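Side-chain contacts in sialyltransferase 0160 (Photobacterium damselae, PDB 4R84), which is a GT-B sialyltransferase that probably transfers sialic acid from CMP-sialic acid to galactoside acceptors: residues T255-V260 and R310-S315; E371-Y376 and G411-I416. All blocks are in the same frame, centred on the assembly; numbering follows the deposited sequence.

Contact 1: residues T255-V260 and R310-S315; sequences TLEGEV and RDYLGS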
loop_
_atom_site.group_PDB
_atom_site.type_symbol
_atom_site.label_atom_id
_atom_site.label_comp_id
_atom_site.label_asym_id
_atom_site.label_seq_id
_atom_site.Cartn_x
_atom_site.Cartn_y
_atom_site.Cartn_z
ATOM N N THR A 255 -25.547 -11.004 8.498
ATOM C CA THR A 255 -25.644 -9.601 8.874
ATOM C C THR A 255 -24.864 -8.741 7.869
ATOM O O THR A 255 -25.359 -7.696 7.431
ATOM C CB THR A 255 -25.140 -9.376 10.300
ATOM O OG1 THR A 255 -25.930 -10.168 11.198
ATOM C CG2 THR A 255 -25.267 -7.914 10.691
ATOM N N LEU A 256 -23.674 -9.196 7.478
ATOM C CA LEU A 256 -22.882 -8.491 6.466
ATOM C C LEU A 256 -23.664 -8.287 5.176
ATOM O O LEU A 256 -23.776 -7.162 4.672
ATOM C CB LEU A 256 -21.601 -9.253 6.130
ATOM C CG LEU A 256 -20.357 -9.032 6.971
ATOM C CD1 LEU A 256 -19.151 -9.619 6.262
ATOM C CD2 LEU A 256 -20.170 -7.553 7.248
ATOM N N GLU A 257 -24.212 -9.382 4.657
ATOM C CA GLU A 257 -25.009 -9.354 3.438
ATOM C C GLU A 257 -26.174 -8.393 3.560
ATOM O O GLU A 257 -26.484 -7.656 2.623
ATOM C CB GLU A 257 -25.541 -10.755 3.122
ATOM C CG GLU A 257 -24.564 -11.662 2.397
ATOM C CD GLU A 257 -24.986 -13.107 2.391
ATOM O OE1 GLU A 257 -26.058 -13.429 2.964
ATOM O OE2 GLU A 257 -24.256 -13.956 1.801
ATOM N N GLY A 258 -26.787 -8.380 4.737
ATOM C CA GLY A 258 -27.922 -7.521 4.980
ATOM C C GLY A 258 -27.536 -6.056 5.029
ATOM O O GLY A 258 -28.380 -5.186 4.808
ATOM N N GLU A 259 -26.264 -5.774 5.299
ATOM C CA GLU A 259 -25.821 -4.389 5.415
ATOM C C GLU A 259 -25.239 -3.811 4.118
ATOM O O GLU A 259 -24.882 -2.628 4.069
ATOM C CB GLU A 259 -24.820 -4.268 6.559
ATOM C CG GLU A 259 -25.536 -4.203 7.904
ATOM C CD GLU A 259 -24.613 -4.342 9.086
ATOM O OE1 GLU A 259 -25.096 -4.175 10.228
ATOM O OE2 GLU A 259 -23.414 -4.626 8.878
ATOM N N VAL A 260 -25.181 -4.617 3.060
ATOM C CA VAL A 260 -24.733 -4.091 1.774
ATOM C C VAL A 260 -25.642 -2.941 1.334
ATOM O O VAL A 260 -25.160 -1.881 0.932
ATOM C CB VAL A 260 -24.693 -5.177 0.676
ATOM C CG1 VAL A 260 -24.408 -4.554 -0.700
ATOM C CG2 VAL A 260 -23.636 -6.213 1.000
ATOM N N ARG A 310 -13.961 -15.709 4.606
ATOM C CA ARG A 310 -13.102 -16.072 3.478
ATOM C C ARG A 310 -13.915 -16.307 2.209
ATOM O O ARG A 310 -13.597 -15.777 1.122
ATOM C CB ARG A 310 -12.310 -17.339 3.801
ATOM C CG ARG A 310 -11.393 -17.785 2.684
ATOM C CD ARG A 310 -10.839 -19.149 2.967
ATOM N NE ARG A 310 -11.908 -20.136 3.146
ATOM C CZ ARG A 310 -11.709 -21.358 3.622
ATOM N NH1 ARG A 310 -10.486 -21.727 3.982
ATOM N NH2 ARG A 310 -12.727 -22.197 3.760
ATOM N N ASP A 311 -14.987 -17.071 2.363
ATOM C CA ASP A 311 -15.867 -17.374 1.239
ATOM C C ASP A 311 -16.606 -16.132 0.762
ATOM O O ASP A 311 -16.797 -15.944 -0.439
ATOM C CB ASP A 311 -16.867 -18.464 1.619
ATOM C CG ASP A 311 -16.199 -19.799 1.885
ATOM O OD1 ASP A 311 -15.055 -19.996 1.416
ATOM O OD2 ASP A 311 -16.814 -20.650 2.565
ATOM N N TYR A 312 -16.998 -15.286 1.710
ATOM C CA TYR A 312 -17.747 -14.064 1.415
ATOM C C TYR A 312 -16.907 -13.066 0.634
ATOM O O TYR A 312 -17.421 -12.366 -0.240
ATOM C CB TYR A 312 -18.242 -13.413 2.711
ATOM C CG TYR A 312 -19.154 -12.222 2.504
ATOM C CD1 TYR A 312 -20.447 -12.393 2.034
ATOM C CD2 TYR A 312 -18.719 -10.926 2.773
ATOM C CE1 TYR A 312 -21.285 -11.315 1.842
ATOM C CE2 TYR A 312 -19.550 -9.838 2.591
ATOM C CZ TYR A 312 -20.841 -10.040 2.126
ATOM O OH TYR A 312 -21.694 -8.975 1.933
ATOM N N LEU A 313 -15.627 -12.969 0.973
ATOM C CA LEU A 313 -14.742 -12.051 0.247
ATOM C C LEU A 313 -14.305 -12.649 -1.075
ATOM O O LEU A 313 -14.142 -11.931 -2.071
ATOM C CB LEU A 313 -13.507 -11.717 1.079
ATOM C CG LEU A 313 -13.764 -11.022 2.416
ATOM C CD1 LEU A 313 -12.464 -10.714 3.128
ATOM C CD2 LEU A 313 -14.535 -9.743 2.163
ATOM N N GLY A 314 -14.111 -13.966 -1.079
ATOM C CA GLY A 314 -13.722 -14.660 -2.291
ATOM C C GLY A 314 -12.449 -14.111 -2.909
ATOM O O GLY A 314 -11.444 -13.893 -2.220
ATOM N N SER A 315 -12.496 -13.865 -4.215
ATOM C CA SER A 315 -11.306 -13.449 -4.939
ATOM C C SER A 315 -10.864 -12.024 -4.596
ATOM O O SER A 315 -9.763 -11.622 -4.965
ATOM C CB SER A 315 -11.539 -13.563 -6.443
ATOM O OG SER A 315 -12.646 -12.778 -6.847
#
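With CG of Tyr-312 anti to the backbone N (chi1 -174°), the phenol ring runs straight out from helix 307-313 and ends against helix 252-267. There Glu-257 has its CG beside its own backbone N (chi1 -83°), which brings that methylene to one ortho carbon of the phenol: CG of Glu-257 lies 3.3 Å from CE1 of Tyr-312. The extended chain beyond then carries the carboxylate along the ring, back toward its root, its plane turned 50° from that of the ring, with OE2 of Glu-257 4.0 Å from CE1 of Tyr-312. Leu-256 approaches obliquely by the CD2-CE2 side, its CD1 3.7 Å from CE2 of Tyr-312. At the far end, CG2 of Val-260 comes to 3.5 Å from OH of Tyr-312. Tyrosine suits the place because it is long enough to bridge segments whose nearest CA atoms, those of Glu-257 and Tyr-312, are 8.9 Å apart, and because it delivers a hydroxyl to Asn-283. The amide of Asn-283 bonds to that hydroxyl through OD1 and to the carbonyl O of Leu-256 through ND2, while His-285 meets the tyrosine ring edge-to-face. Between the two segments themselves the attraction is thus dispersive, and a polar tie between these helices of the Rossmann-like domain runs through the side chain of Asn-283.

Contact 2: residues E371-Y376 and G411-I416; sequences ETKEYY and GVINDI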
loop_
_atom_site.group_PDB
_atom_site.type_symbol
_atom_site.label_atom_id
_atom_site.label_comp_id
_atom_site.label_asym_id
_atom_site.label_seq_id
_atom_site.Cartn_x
_atom_site.Cartn_y
_atom_site.Cartn_z
ATOM N N GLU A 371 5.281 5.987 36.291
ATOM C CA GLU A 371 6.694 6.102 36.623
ATOM C C GLU A 371 7.323 7.212 35.802
ATOM O O GLU A 371 6.680 7.783 34.931
ATOM C CB GLU A 371 7.428 4.782 36.383
ATOM C CG GLU A 371 6.754 3.558 37.024
ATOM C CD GLU A 371 7.179 3.358 38.467
ATOM O OE1 GLU A 371 7.907 4.230 38.990
ATOM O OE2 GLU A 371 6.791 2.333 39.083
ATOM N N THR A 372 8.581 7.515 36.085
ATOM C CA THR A 372 9.299 8.537 35.340
ATOM C C THR A 372 9.706 8.007 33.986
ATOM O O THR A 372 9.748 6.800 33.769
ATOM C CB THR A 372 10.572 8.996 36.056
ATOM O OG1 THR A 372 11.511 7.915 36.071
ATOM C CG2 THR A 372 10.269 9.456 37.485
ATOM N N LYS A 373 10.031 8.915 33.077
ATOM C CA LYS A 373 10.575 8.517 31.789
ATOM C C LYS A 373 11.784 7.601 31.899
ATOM O O LYS A 373 11.929 6.628 31.150
ATOM C CB LYS A 373 10.990 9.754 31.005
ATOM C CG LYS A 373 11.285 9.449 29.585
ATOM C CD LYS A 373 10.829 10.566 28.737
ATOM C CE LYS A 373 9.421 10.904 29.100
ATOM N NZ LYS A 373 8.954 12.101 28.368
ATOM N N GLU A 374 12.638 7.902 32.866
ATOM C CA GLU A 374 13.851 7.135 33.093
ATOM C C GLU A 374 13.545 5.697 33.481
ATOM O O GLU A 374 14.297 4.795 33.128
ATOM C CB GLU A 374 14.719 7.804 34.166
ATOM C CG GLU A 374 15.413 9.071 33.689
ATOM C CD GLU A 374 14.462 10.245 33.519
ATOM O OE1 GLU A 374 13.430 10.296 34.226
ATOM O OE2 GLU A 374 14.736 11.102 32.650
ATOM N N TYR A 375 12.462 5.482 34.226
ATOM C CA TYR A 375 12.055 4.118 34.572
ATOM C C TYR A 375 11.753 3.304 33.320
ATOM O O TYR A 375 12.166 2.153 33.204
ATOM C CB TYR A 375 10.835 4.132 35.492
ATOM C CG TYR A 375 10.121 2.799 35.682
ATOM C CD1 TYR A 375 9.186 2.343 34.762
ATOM C CD2 TYR A 375 10.363 2.014 36.809
ATOM C CE1 TYR A 375 8.520 1.150 34.945
ATOM C CE2 TYR A 375 9.694 0.816 36.998
ATOM C CZ TYR A 375 8.781 0.387 36.066
ATOM O OH TYR A 375 8.112 -0.811 36.238
ATOM N N TYR A 376 11.034 3.903 32.370
ATOM C CA TYR A 376 10.630 3.156 31.187
ATOM C C TYR A 376 11.827 2.838 30.324
ATOM O O TYR A 376 11.887 1.760 29.737
ATOM C CB TYR A 376 9.542 3.921 30.398
ATOM C CG TYR A 376 8.291 3.975 31.245
ATOM C CD1 TYR A 376 7.518 2.838 31.438
ATOM C CD2 TYR A 376 7.923 5.142 31.912
ATOM C CE1 TYR A 376 6.390 2.863 32.259
ATOM C CE2 TYR A 376 6.794 5.177 32.724
ATOM C CZ TYR A 376 6.043 4.044 32.901
ATOM O OH TYR A 376 4.937 4.089 33.719
ATOM N N GLY A 411 11.940 9.908 22.116
ATOM C CA GLY A 411 12.673 11.024 22.697
ATOM C C GLY A 411 13.913 10.594 23.469
ATOM O O GLY A 411 14.729 9.821 22.973
ATOM N N VAL A 412 14.039 11.092 24.694
ATOM C CA VAL A 412 15.209 10.824 25.527
ATOM C C VAL A 412 15.313 9.342 25.906
ATOM O O VAL A 412 16.400 8.840 26.185
ATOM C CB VAL A 412 15.175 11.722 26.789
ATOM C CG1 VAL A 412 16.299 11.387 27.740
ATOM C CG2 VAL A 412 15.288 13.181 26.373
ATOM N N ILE A 413 14.187 8.635 25.905
ATOM C CA ILE A 413 14.216 7.199 26.175
ATOM C C ILE A 413 15.164 6.509 25.192
ATOM O O ILE A 413 15.962 5.657 25.555
ATOM C CB ILE A 413 12.815 6.589 26.062
ATOM C CG1 ILE A 413 11.905 7.139 27.162
ATOM C CG2 ILE A 413 12.883 5.078 26.109
ATOM C CD1 ILE A 413 10.516 6.554 27.148
ATOM N N ASN A 414 15.081 6.902 23.928
ATOM C CA ASN A 414 15.965 6.330 22.924
ATOM C C ASN A 414 17.421 6.652 23.210
ATOM O O ASN A 414 18.289 5.787 23.070
ATOM C CB ASN A 414 15.578 6.818 21.523
ATOM C CG ASN A 414 14.220 6.285 21.078
ATOM O OD1 ASN A 414 13.638 5.408 21.724
ATOM N ND2 ASN A 414 13.719 6.809 19.967
ATOM N N ASP A 415 17.692 7.887 23.623
ATOM C CA ASP A 415 19.066 8.272 23.953
ATOM C C ASP A 415 19.635 7.467 25.125
ATOM O O ASP A 415 20.800 7.073 25.100
ATOM C CB ASP A 415 19.167 9.762 24.289
ATOM C CG ASP A 415 18.650 10.648 23.183
ATOM O OD1 ASP A 415 18.758 10.269 21.999
ATOM O OD2 ASP A 415 18.185 11.758 23.502
ATOM N N ILE A 416 18.816 7.261 26.155
ATOM C CA ILE A 416 19.225 6.504 27.345
ATOM C C ILE A 416 19.543 5.064 26.984
ATOM O O ILE A 416 20.593 4.536 27.373
ATOM C CB ILE A 416 18.130 6.535 28.433
ATOM C CG1 ILE A 416 17.988 7.950 28.999
ATOM C CG2 ILE A 416 18.450 5.549 29.565
ATOM C CD1 ILE A 416 16.773 8.138 29.873
#
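Aliphatic contacts make up the whole of the meeting between Lys-373 and Ile-413, where the two segments come nearest, with their CA atoms 6.8 Å apart. The lysine chain crosses the isoleucine at about a right angle, CG of Lys-373 sitting 3.4 Å from CG1 of Ile-413, tighter than usual for two carbons. A chi2 of 143°, well off a staggered value, turns the lysine so that its CD also passes CG1 of Ile-413, at 3.9 Å. A lysine suits this border because its methylenes can cover an apolar neighbour while the ammonium extends beyond them. The tip of the same isoleucine, CD1 of Ile-413, is 4.3 Å from CB of Tyr-376. One turn further along, Glu-374 and Ile-416 again cross nearly at right angles; CB of the glutamate points away, but CG of Glu-374, beside the backbone N, swings back to within 4.2 Å of CD1 of Ile-416. Both isoleucines also touch Ala-377, whose small side chain suits closely packed helices. In this GT-B enzyme the two helices, 373-388 and 412-419, follow strands 358-362 and 401-405, neighbours in a parallel four-stranded sheet, so the contact joins adjacent helices of one Rossmann-like domain. Polar and aromatic interactions hold the start of the first helix and the residues leading into it. Thr-372, at the N-cap, accepts a hydrogen bond at OG1 from N of Tyr-375 (3.2 Å). Before it, the amide N of Glu-371 donates to OH of Tyr-376 at 3.2 Å, with an N-H...O angle of 163°. CG of Glu-371 lies over the centre of one face of the Tyr-375 ring, while Trp-367 meets the ring of Tyr-376 edge-to-face. Gly-411 holds the N-cap position of the second helix, with a positive phi (56°) that glycine adopts easily.

Contacts 1 and 2 lie far apart, their centres 46 Å from each other and their nearest atoms about 36 Å, and nothing in one touches the other. They follow in series along the chain: 255-260 with 310-315 is complete before 371-376 begins. Each joins helices of a different sheet system, contact 1 beside the large mixed sheet and contact 2 beside the four-stranded parallel one, as expected for the two Rossmann-like halves of a GT-B enzyme. In contact 2 the side chain of Ile-413 is about 10 Å from the bound CMP-3F-Neu5Ac, too far for direct contact with the donor analogue.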